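Methyl transferase from Methanosarcina acetivorans (PDB 6MRO) probably acts as an S-adenosylmethionine-dependent methyltransferase, binding S-adenosyl-L-homocysteine in its cofactor pocket and calcium ions at a separate site. Local coordinates at residues Asp56-Asp61 and Gln93-Asp98; Arg35-Gly40 and Leu89-Leu94; Leu119-Val124 and Glu159-Pro164. The protein carries 1 engineered substitution. All blocks are in the same frame, centred on the assembly; numbering follows the deposited sequence.

Contact 1 of 3, residues Asp56-Asp61 and Gln93-Asp98; sequences DVTGID and QLFTED. With SAH (S-adenosyl-L-homocysteine), chain B.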
loop_
_atom_site.group_PDB
_atom_site.type_symbol
_atom_site.label_atom_id
_atom_site.label_comp_id
_atom_site.label_asym_id
_atom_site.label_seq_id
_atom_site.Cartn_x
_atom_site.Cartn_y
_atom_site.Cartn_z
ATOM N N ASP A 56 0.747 -3.784 15.207
ATOM C CA ASP A 56 1.858 -4.722 15.009
ATOM C C ASP A 56 2.108 -4.802 13.512
ATOM O O ASP A 56 1.319 -5.412 12.787
ATOM C CB ASP A 56 1.514 -6.113 15.540
ATOM C CG ASP A 56 1.274 -6.137 17.033
ATOM O OD1 ASP A 56 1.883 -5.321 17.763
ATOM O OD2 ASP A 56 0.461 -6.979 17.468
ATOM N N VAL A 57 3.200 -4.206 13.034
ATOM C CA VAL A 57 3.348 -3.928 11.610
ATOM C C VAL A 57 4.361 -4.866 10.975
ATOM O O VAL A 57 5.462 -5.069 11.504
ATOM C CB VAL A 57 3.746 -2.468 11.352
ATOM C CG1 VAL A 57 3.847 -2.219 9.838
ATOM C CG2 VAL A 57 2.686 -1.562 11.935
ATOM N N THR A 58 3.976 -5.420 9.827
ATOM C CA THR A 58 4.873 -6.090 8.896
ATOM C C THR A 58 4.876 -5.316 7.588
ATOM O O THR A 58 3.823 -4.894 7.110
ATOM C CB THR A 58 4.419 -7.538 8.649
ATOM O OG1 THR A 58 4.494 -8.276 9.876
ATOM C CG2 THR A 58 5.333 -8.206 7.621
ATOM N N GLY A 59 6.064 -5.110 7.022
ATOM C CA GLY A 59 6.157 -4.508 5.706
ATOM C C GLY A 59 6.900 -5.417 4.750
ATOM O O GLY A 59 7.940 -5.968 5.116
ATOM N N ILE A 60 6.390 -5.589 3.533
ATOM C CA ILE A 60 6.986 -6.480 2.548
ATOM C C ILE A 60 7.277 -5.696 1.272
ATOM O O ILE A 60 6.470 -4.865 0.834
ATOM C CB ILE A 60 6.075 -7.696 2.275
ATOM C CG1 ILE A 60 6.684 -8.594 1.203
ATOM C CG2 ILE A 60 4.636 -7.249 1.940
ATOM C CD1 ILE A 60 6.015 -9.924 1.103
ATOM N N ASP A 61 8.454 -5.929 0.693
ATOM C CA ASP A 61 8.814 -5.252 -0.546
ATOM C C ASP A 61 9.832 -6.109 -1.281
ATOM O O ASP A 61 10.621 -6.819 -0.658
ATOM C CB ASP A 61 9.380 -3.852 -0.275
ATOM C CG ASP A 61 9.330 -2.944 -1.504
ATOM O OD1 ASP A 61 10.126 -3.151 -2.448
ATOM O OD2 ASP A 61 8.497 -2.009 -1.521
ATOM N N GLN A 93 3.396 -18.069 0.904
ATOM C CA GLN A 93 4.468 -18.855 1.460
ATOM C C GLN A 93 5.131 -18.134 2.601
ATOM O O GLN A 93 5.999 -18.663 3.209
ATOM C CB GLN A 93 5.502 -19.191 0.430
ATOM C CG GLN A 93 5.044 -20.145 -0.626
ATOM C CD GLN A 93 5.854 -21.433 -0.636
ATOM O OE1 GLN A 93 6.886 -21.525 -1.262
ATOM N NE2 GLN A 93 5.379 -22.410 0.052
ATOM N N LEU A 94 4.709 -16.902 2.867
ATOM C CA LEU A 94 5.220 -16.125 3.952
ATOM C C LEU A 94 4.238 -15.962 5.084
ATOM O O LEU A 94 4.633 -15.866 6.187
ATOM C CB LEU A 94 5.632 -14.732 3.485
ATOM C CG LEU A 94 6.703 -14.662 2.438
ATOM C CD1 LEU A 94 6.726 -13.318 1.805
ATOM C CD2 LEU A 94 8.018 -14.911 3.122
ATOM N N PHE A 95 2.957 -15.896 4.776
ATOM C CA PHE A 95 1.934 -15.687 5.786
ATOM C C PHE A 95 0.854 -16.746 5.628
ATOM O O PHE A 95 0.616 -17.253 4.527
ATOM C CB PHE A 95 1.290 -14.285 5.691
ATOM C CG PHE A 95 2.274 -13.155 5.508
ATOM C CD1 PHE A 95 2.262 -12.389 4.346
ATOM C CD2 PHE A 95 3.204 -12.848 6.497
ATOM C CE1 PHE A 95 3.151 -11.345 4.171
ATOM C CE2 PHE A 95 4.099 -11.799 6.330
ATOM C CZ PHE A 95 4.083 -11.054 5.167
ATOM N N THR A 96 0.210 -17.097 6.736
ATOM C CA THR A 96 -0.927 -17.996 6.654
ATOM C C THR A 96 -2.191 -17.184 6.374
ATOM O O THR A 96 -2.178 -15.950 6.323
ATOM C CB THR A 96 -1.071 -18.829 7.931
ATOM O OG1 THR A 96 -0.968 -17.977 9.080
ATOM C CG2 THR A 96 0.011 -19.899 7.992
ATOM N N GLU A 97 -3.298 -17.893 6.191
ATOM C CA GLU A 97 -4.580 -17.268 5.908
ATOM C C GLU A 97 -5.093 -16.505 7.128
ATOM O O GLU A 97 -4.770 -16.839 8.271
ATOM C CB GLU A 97 -5.590 -18.347 5.497
ATOM C CG GLU A 97 -6.935 -17.849 4.986
ATOM C CD GLU A 97 -7.881 -18.991 4.615
ATOM O OE1 GLU A 97 -7.463 -20.173 4.680
ATOM O OE2 GLU A 97 -9.051 -18.700 4.285
ATOM N N ASP A 98 -5.895 -15.462 6.872
ATOM C CA ASP A 98 -6.670 -14.784 7.917
ATOM C C ASP A 98 -5.762 -14.298 9.048
ATOM O O ASP A 98 -5.988 -14.569 10.225
ATOM C CB ASP A 98 -7.769 -15.702 8.466
ATOM C CG ASP A 98 -8.674 -16.261 7.376
ATOM O OD1 ASP A 98 -8.975 -15.548 6.403
ATOM O OD2 ASP A 98 -9.089 -17.432 7.499
HETATM N N SAH B . 4.602 2.072 -0.391
HETATM C CA SAH B . 5.877 2.781 -0.606
HETATM C CB SAH B . 6.479 2.402 -1.953
HETATM C CG SAH B . 5.510 2.561 -3.125
HETATM S SD SAH B . 6.277 2.297 -4.741
HETATM C C SAH B . 5.708 4.290 -0.528
HETATM O O SAH B . 4.579 4.797 -0.448
HETATM O OXT SAH B . 6.710 5.021 -0.558
HETATM C "C5'" SAH B . 5.733 0.576 -4.974
HETATM C "C4'" SAH B . 6.583 -0.430 -4.195
HETATM O "O4'" SAH B . 6.092 -1.740 -4.448
HETATM C "C3'" SAH B . 8.071 -0.432 -4.539
HETATM O "O3'" SAH B . 8.793 -0.253 -3.330
HETATM C "C2'" SAH B . 8.294 -1.795 -5.179
HETATM O "O2'" SAH B . 9.573 -2.364 -4.942
HETATM C "C1'" SAH B . 7.186 -2.627 -4.555
HETATM N N9 SAH B . 6.742 -3.787 -5.336
HETATM C C8 SAH B . 6.429 -3.845 -6.676
HETATM N N7 SAH B . 6.016 -5.093 -6.959
HETATM C C5 SAH B . 6.042 -5.822 -5.817
HETATM C C6 SAH B . 5.731 -7.148 -5.529
HETATM N N6 SAH B . 5.309 -7.968 -6.482
HETATM N N1 SAH B . 5.868 -7.602 -4.243
HETATM C C2 SAH B . 6.304 -6.757 -3.240
HETATM N N3 SAH B . 6.627 -5.448 -3.522
HETATM C C4 SAH B . 6.480 -4.998 -4.792
#
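In the Rossmann-like core of this probable methyltransferase, T58 and I60 of strand 56-61 pack against L94 and F95 of the loop that leads to strand 100-106, while D61 at the end of the same strand holds the ribose of SAH. The contact across the segments is wholly apolar. The first torsion of I60 (chi1 178°) turns CG1 away from the backbone N, and the extended next bond carries CD1 out to the leucine, where it lies 3.5 Å from L94 CD1; the two branched chains meet at a slant. The same I60 CD1 reaches the phenylalanine more loosely, at 4.4 Å from F95 CE1. Two residues back along the strand, the methyl T58 CG2 approaches the far end of that ring obliquely, 4.0 Å from F95 CZ. L94 covers one ring face from within its own segment, its CB 4.0 Å above the centre of F95. Threonine suits its place because its two branches do different work: the methyl packs on the aromatic ring, and OG1 is hydrogen-bonded to N82.

D61 has the fork that a ribose diol needs. SAH O2' donates to D61 OD1 (2.7 Å) and SAH O3' to D61 OD2 (2.5 Å), one hydroxyl to each oxygen. The backbone N-H groups of A63 and G42 also bond to OD1 and OD2, respectively, which should help to fix the carboxylate's rotation. An acidic residue in this role at the end of the second strand is a hallmark of class I methyltransferases.

Strand 56-61 runs between strands 82-85 and 35-39. T58 and I60 also touch L37 of the latter, I84 joins I60 and F95, F100 meets the F95 ring edge-to-face, and on the other face of the sheet V57 packs on helix 45-51.

Contact 2 of 3, residues Arg35-Gly40 and Leu89-Leu94; sequences RALDIG and LEMDQL. With SAH (S-adenosyl-L-homocysteine), chain B.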
loop_
_atom_site.group_PDB
_atom_site.type_symbol
_atom_site.label_atom_id
_atom_site.label_comp_id
_atom_site.label_asym_id
_atom_site.label_seq_id
_atom_site.Cartn_x
_atom_site.Cartn_y
_atom_site.Cartn_z
ATOM N N ARG A 35 -3.018 -6.173 13.832
ATOM C CA ARG A 35 -1.881 -6.620 13.032
ATOM C C ARG A 35 -2.014 -6.057 11.621
ATOM O O ARG A 35 -3.040 -6.247 10.968
ATOM C CB ARG A 35 -1.780 -8.147 12.984
ATOM C CG ARG A 35 -0.345 -8.591 12.736
ATOM C CD ARG A 35 -0.158 -10.071 12.357
ATOM N NE ARG A 35 1.190 -10.250 11.812
ATOM C CZ ARG A 35 1.700 -11.398 11.380
ATOM N NH1 ARG A 35 0.990 -12.509 11.437
ATOM N NH2 ARG A 35 2.935 -11.431 10.905
ATOM N N ALA A 36 -0.977 -5.366 11.148
ATOM C CA ALA A 36 -1.082 -4.646 9.883
ATOM C C ALA A 36 0.032 -5.074 8.943
ATOM O O ALA A 36 1.168 -5.276 9.378
ATOM C CB ALA A 36 -1.016 -3.129 10.093
ATOM N N LEU A 37 -0.299 -5.193 7.655
ATOM C CA LEU A 37 0.681 -5.467 6.607
ATOM C C LEU A 37 0.722 -4.311 5.609
ATOM O O LEU A 37 -0.310 -3.924 5.060
ATOM C CB LEU A 37 0.326 -6.766 5.883
ATOM C CG LEU A 37 1.173 -7.130 4.661
ATOM C CD1 LEU A 37 2.554 -7.604 5.095
ATOM C CD2 LEU A 37 0.484 -8.257 3.914
ATOM N N ASP A 38 1.907 -3.782 5.356
ATOM C CA ASP A 38 2.094 -2.759 4.329
ATOM C C ASP A 38 2.713 -3.471 3.130
ATOM O O ASP A 38 3.876 -3.872 3.185
ATOM C CB ASP A 38 2.987 -1.622 4.843
ATOM C CG ASP A 38 3.175 -0.498 3.813
ATOM O OD1 ASP A 38 2.909 -0.721 2.623
ATOM O OD2 ASP A 38 3.607 0.616 4.197
ATOM N N ILE A 39 1.921 -3.676 2.063
ATOM C CA ILE A 39 2.394 -4.418 0.895
ATOM C C ILE A 39 3.089 -3.445 -0.055
ATOM O O ILE A 39 2.555 -2.375 -0.372
ATOM C CB ILE A 39 1.236 -5.179 0.208
ATOM C CG1 ILE A 39 0.052 -4.277 -0.108
ATOM C CG2 ILE A 39 0.750 -6.335 1.083
ATOM C CD1 ILE A 39 -1.065 -5.013 -0.921
ATOM N N GLY A 40 4.302 -3.797 -0.479
ATOM C CA GLY A 40 5.111 -2.872 -1.256
ATOM C C GLY A 40 5.488 -1.663 -0.423
ATOM O O GLY A 40 5.287 -0.525 -0.847
ATOM N N LEU A 89 2.874 -11.322 -4.653
ATOM C CA LEU A 89 2.255 -12.363 -5.462
ATOM C C LEU A 89 2.646 -13.765 -5.015
ATOM O O LEU A 89 2.146 -14.741 -5.592
ATOM C CB LEU A 89 2.618 -12.167 -6.935
ATOM C CG LEU A 89 2.256 -10.815 -7.557
ATOM C CD1 LEU A 89 2.655 -10.778 -9.027
ATOM C CD2 LEU A 89 0.771 -10.520 -7.397
ATOM N N GLU A 90 3.518 -13.885 -4.007
ATOM C CA GLU A 90 3.934 -15.172 -3.459
ATOM C C GLU A 90 3.820 -15.211 -1.938
ATOM O O GLU A 90 4.401 -16.101 -1.306
ATOM C CB GLU A 90 5.376 -15.491 -3.864
ATOM C CG GLU A 90 5.591 -15.723 -5.343
ATOM C CD GLU A 90 7.048 -15.574 -5.728
ATOM O OE1 GLU A 90 7.886 -15.386 -4.818
ATOM O OE2 GLU A 90 7.356 -15.645 -6.938
ATOM N N MET A 91 3.102 -14.272 -1.324
ATOM C CA MET A 91 3.182 -14.183 0.128
ATOM C C MET A 91 2.348 -15.233 0.843
ATOM O O MET A 91 2.337 -15.250 2.077
ATOM C CB MET A 91 2.793 -12.782 0.614
ATOM C CG MET A 91 1.374 -12.353 0.336
ATOM S SD MET A 91 1.160 -10.687 0.962
ATOM C CE MET A 91 -0.470 -10.300 0.326
ATOM N N ASP A 92 1.770 -16.152 0.108
ATOM C CA ASP A 92 1.096 -17.265 0.747
ATOM C C ASP A 92 2.158 -18.189 1.349
ATOM O O ASP A 92 1.858 -18.997 2.175
ATOM C CB ASP A 92 0.220 -17.994 -0.223
ATOM C CG ASP A 92 0.926 -18.441 -1.434
ATOM O OD1 ASP A 92 1.802 -17.784 -1.968
ATOM O OD2 ASP A 92 0.550 -19.479 -1.929
ATOM N N GLN A 93 3.396 -18.069 0.904
ATOM C CA GLN A 93 4.468 -18.855 1.460
ATOM C C GLN A 93 5.131 -18.134 2.601
ATOM O O GLN A 93 5.999 -18.663 3.209
ATOM C CB GLN A 93 5.502 -19.191 0.430
ATOM C CG GLN A 93 5.044 -20.145 -0.626
ATOM C CD GLN A 93 5.854 -21.433 -0.636
ATOM O OE1 GLN A 93 6.886 -21.525 -1.262
ATOM N NE2 GLN A 93 5.379 -22.410 0.052
ATOM N N LEU A 94 4.709 -16.902 2.867
ATOM C CA LEU A 94 5.220 -16.125 3.952
ATOM C C LEU A 94 4.238 -15.962 5.084
ATOM O O LEU A 94 4.633 -15.866 6.187
ATOM C CB LEU A 94 5.632 -14.732 3.485
ATOM C CG LEU A 94 6.703 -14.662 2.438
ATOM C CD1 LEU A 94 6.726 -13.318 1.805
ATOM C CD2 LEU A 94 8.018 -14.911 3.122
HETATM N N SAH B . 4.602 2.072 -0.391
HETATM C CA SAH B . 5.877 2.781 -0.606
HETATM C CB SAH B . 6.479 2.402 -1.953
HETATM C CG SAH B . 5.510 2.561 -3.125
HETATM S SD SAH B . 6.277 2.297 -4.741
HETATM C C SAH B . 5.708 4.290 -0.528
HETATM O O SAH B . 4.579 4.797 -0.448
HETATM O OXT SAH B . 6.710 5.021 -0.558
HETATM C "C5'" SAH B . 5.733 0.576 -4.974
HETATM C "C4'" SAH B . 6.583 -0.430 -4.195
HETATM O "O4'" SAH B . 6.092 -1.740 -4.448
HETATM C "C3'" SAH B . 8.071 -0.432 -4.539
HETATM O "O3'" SAH B . 8.793 -0.253 -3.330
HETATM C "C2'" SAH B . 8.294 -1.795 -5.179
HETATM O "O2'" SAH B . 9.573 -2.364 -4.942
HETATM C "C1'" SAH B . 7.186 -2.627 -4.555
HETATM N N9 SAH B . 6.742 -3.787 -5.336
HETATM C C8 SAH B . 6.429 -3.845 -6.676
HETATM N N7 SAH B . 6.016 -5.093 -6.959
HETATM C C5 SAH B . 6.042 -5.822 -5.817
HETATM C C6 SAH B . 5.731 -7.148 -5.529
HETATM N N6 SAH B . 5.309 -7.968 -6.482
HETATM N N1 SAH B . 5.868 -7.602 -4.243
HETATM C C2 SAH B . 6.304 -6.757 -3.240
HETATM N N3 SAH B . 6.627 -5.448 -3.522
HETATM C C4 SAH B . 6.480 -4.998 -4.792
#
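M91 and L37 reach toward each other tip to tip, the thioether of one against a methyl of the other. M91 SD lies 3.9 Å from L37 CD2, and one atom further on M91 CE comes to 4.2 Å from I39 CG2, so the end of a single methionine bridges two alternate residues of strand 35-39. Its CG takes the crowded position between backbone N and carbonyl carbon (chi1 63°), after which the chain runs straight and brings sulfur and methyl to the sheet. A long, unbranched, apolar side chain suits this place, since the two CA atoms of I39 and M91 stand 9.8 Å apart. L37 and I39 meet it as branched strand residues, all three being buried.

The 3-10 segment that carries M91 is tied by backbone bonds from Q93 N to E90 O and from L94 N to M91 O. D92 OD1 accepts a hydrogen bond from H123 NE2, joining this loop to helix 114-127, whose V127 also touches M91.

Beyond the strand, G40 O accepts a bond from the SAH amino group N (2.7 Å). G40 has a positive phi (65°), and the place where a CB would stand is 2.7 Å from SAH O4', so glycine's bareness fits. A first strand turning into a glycine-rich loop that contacts the cofactor is the signature of class I methyltransferases.

Contact 3 of 3, residues Leu119-Val124 and Glu159-Pro164; sequences LFTRHV and ESTFSP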
loop_
_atom_site.group_PDB
_atom_site.type_symbol
_atom_site.label_atom_id
_atom_site.label_comp_id
_atom_site.label_asym_id
_atom_site.label_seq_id
_atom_site.Cartn_x
_atom_site.Cartn_y
_atom_site.Cartn_z
ATOM N N LEU A 119 -4.482 -12.448 -9.448
ATOM C CA LEU A 119 -3.627 -13.082 -8.449
ATOM C C LEU A 119 -3.362 -12.144 -7.276
ATOM O O LEU A 119 -3.397 -12.562 -6.111
ATOM C CB LEU A 119 -2.311 -13.509 -9.099
ATOM C CG LEU A 119 -1.315 -14.301 -8.258
ATOM C CD1 LEU A 119 -1.963 -15.599 -7.827
ATOM C CD2 LEU A 119 -0.023 -14.559 -9.029
ATOM N N PHE A 120 -3.093 -10.872 -7.568
ATOM C CA PHE A 120 -2.854 -9.893 -6.512
ATOM C C PHE A 120 -4.041 -9.819 -5.556
ATOM O O PHE A 120 -3.882 -9.956 -4.338
ATOM C CB PHE A 120 -2.562 -8.536 -7.148
ATOM C CG PHE A 120 -2.415 -7.408 -6.167
ATOM C CD1 PHE A 120 -3.477 -6.558 -5.916
ATOM C CD2 PHE A 120 -1.205 -7.181 -5.519
ATOM C CE1 PHE A 120 -3.345 -5.498 -5.031
ATOM C CE2 PHE A 120 -1.069 -6.118 -4.629
ATOM C CZ PHE A 120 -2.148 -5.277 -4.392
ATOM N N THR A 121 -5.249 -9.625 -6.095
ATOM C CA THR A 121 -6.427 -9.534 -5.237
ATOM C C THR A 121 -6.593 -10.794 -4.391
ATOM O O THR A 121 -6.943 -10.711 -3.209
ATOM C CB THR A 121 -7.694 -9.291 -6.068
ATOM O OG1 THR A 121 -7.913 -10.386 -6.975
ATOM C CG2 THR A 121 -7.592 -8.010 -6.854
ATOM N N ARG A 122 -6.337 -11.956 -4.967
ATOM C CA ARG A 122 -6.519 -13.194 -4.217
ATOM C C ARG A 122 -5.554 -13.338 -3.061
ATOM O O ARG A 122 -5.913 -13.809 -2.038
ATOM C CB ARG A 122 -6.534 -14.447 -5.112
ATOM C CG ARG A 122 -6.665 -15.772 -4.331
ATOM C CD ARG A 122 -8.007 -16.543 -4.482
ATOM N NE ARG A 122 -8.290 -17.589 -3.458
ATOM C CZ ARG A 122 -8.260 -18.913 -3.653
ATOM N NH1 ARG A 122 -7.969 -19.417 -4.835
ATOM N NH2 ARG A 122 -8.510 -19.740 -2.662
ATOM N N HIS A 123 -4.320 -12.920 -3.254
ATOM C CA HIS A 123 -3.346 -13.033 -2.173
ATOM C C HIS A 123 -3.646 -12.053 -1.054
ATOM O O HIS A 123 -3.542 -12.402 0.128
ATOM C CB HIS A 123 -1.932 -12.817 -2.716
ATOM C CG HIS A 123 -1.279 -14.082 -3.164
ATOM N ND1 HIS A 123 -1.413 -14.574 -4.444
ATOM C CD2 HIS A 123 -0.539 -14.990 -2.486
ATOM C CE1 HIS A 123 -0.759 -15.718 -4.543
ATOM N NE2 HIS A 123 -0.222 -15.993 -3.369
ATOM N N VAL A 124 -3.999 -10.814 -1.405
ATOM C CA VAL A 124 -4.391 -9.840 -0.394
ATOM C C VAL A 124 -5.608 -10.338 0.374
ATOM O O VAL A 124 -5.654 -10.284 1.612
ATOM C CB VAL A 124 -4.660 -8.472 -1.048
ATOM C CG1 VAL A 124 -5.250 -7.516 -0.024
ATOM C CG2 VAL A 124 -3.373 -7.912 -1.662
ATOM N N GLU A 159 -13.557 -0.607 -8.738
ATOM C CA GLU A 159 -14.749 -1.381 -8.419
ATOM C C GLU A 159 -14.713 -2.744 -9.098
ATOM O O GLU A 159 -15.015 -3.764 -8.477
ATOM C CB GLU A 159 -16.009 -0.621 -8.836
ATOM C CG GLU A 159 -16.386 0.517 -7.901
ATOM C CD GLU A 159 -17.683 1.195 -8.302
ATOM O OE1 GLU A 159 -18.762 0.650 -7.986
ATOM O OE2 GLU A 159 -17.622 2.271 -8.932
ATOM N N SER A 160 -14.330 -2.761 -10.371
ATOM C CA SER A 160 -14.258 -4.010 -11.122
ATOM C C SER A 160 -13.205 -4.953 -10.545
ATOM O O SER A 160 -13.405 -6.174 -10.513
ATOM C CB SER A 160 -13.951 -3.722 -12.586
ATOM O OG SER A 160 -13.903 -4.934 -13.309
ATOM N N THR A 161 -12.090 -4.396 -10.070
ATOM C CA THR A 161 -10.984 -5.202 -9.559
ATOM C C THR A 161 -11.276 -5.772 -8.177
ATOM O O THR A 161 -11.004 -6.950 -7.917
ATOM C CB THR A 161 -9.711 -4.357 -9.510
ATOM O OG1 THR A 161 -9.372 -3.923 -10.833
ATOM C CG2 THR A 161 -8.565 -5.149 -8.919
ATOM N N PHE A 162 -11.815 -4.961 -7.266
ATOM C CA PHE A 162 -11.884 -5.379 -5.866
ATOM C C PHE A 162 -13.270 -5.823 -5.402
ATOM O O PHE A 162 -13.368 -6.464 -4.349
ATOM C CB PHE A 162 -11.356 -4.255 -4.966
ATOM C CG PHE A 162 -9.877 -4.026 -5.126
ATOM C CD1 PHE A 162 -9.397 -2.949 -5.861
ATOM C CD2 PHE A 162 -8.973 -4.910 -4.576
ATOM C CE1 PHE A 162 -8.032 -2.763 -6.029
ATOM C CE2 PHE A 162 -7.604 -4.726 -4.742
ATOM C CZ PHE A 162 -7.140 -3.651 -5.461
ATOM N N SER A 163 -14.333 -5.498 -6.142
ATOM C CA SER A 163 -15.660 -5.995 -5.780
ATOM C C SER A 163 -15.772 -7.515 -5.744
ATOM O O SER A 163 -16.526 -8.022 -4.892
ATOM C CB SER A 163 -16.720 -5.431 -6.732
ATOM O OG SER A 163 -17.104 -4.125 -6.356
ATOM N N PRO A 164 -15.130 -8.290 -6.628
ATOM C CA PRO A 164 -15.341 -9.756 -6.587
ATOM C C PRO A 164 -15.002 -10.408 -5.258
ATOM O O PRO A 164 -15.674 -11.370 -4.861
ATOM C CB PRO A 164 -14.428 -10.274 -7.704
ATOM C CG PRO A 164 -14.402 -9.176 -8.680
ATOM C CD PRO A 164 -14.383 -7.921 -7.853
#
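T121 turns OG1 between its backbone N and carbonyl carbon (chi1 61°), leaving CG2 to face helix 155-162, while T161 keeps OG1 beside its backbone N (chi1 -61°), which puts CG2 anti to that N. The two methyls thus meet where the side chains cross, T121 CG2 lying 3.7 Å from T161 CG2. Both hydroxyls bond backward into their own helices, T121 OG1 to L118 O and T161 OG1 to E157 O, which lets threonine offer a small apolar surface where two helices run close.

T121 CG2 also comes to 3.9 Å from F162 CE2, obliquely to the ring. That ring has T161 CG2 on one face, 3.7 Å above its plane and toward the rim. The phenylalanines meet edge to edge, with F120 CE1 4.2 Å from F162 CZ, and V124 CG2 lies over a face of F120. The flat aromatic rings extend the apolar contact beside the threonine methyls.

Helices 114-127 and 155-162 both rest on strand 132-139: F120 and V124 touch Y134, and F162 meets Y134, M136 and, outside that strand, F109. Near T161 the second helix carries E157, a ligand of one calcium ion, and in the first helix F120 packs on V88 of the SAH site.

In the fold
From the N terminus, strand 35-39 opens contact 2 and strand 56-61 opens contact 1; contact 2 then closes at 89-94 and contact 1 at 93-98. The two loops therefore cross rather than nest, and they end on one stretch that shares Q93 and L94. Their strands are neighbours, joined by backbone bonds such as that of D38 N to T58 O, and both end at SAH. Contact 3 follows in series, joining helices 114-127 and 155-162 across the intervening chain, which holds strand 132-139 and the calcium-binding loop. It adjoins contact 2, where I39 CD1 packs on F120 CZ, but does not touch contact 1; the two centres are about 17 Å apart.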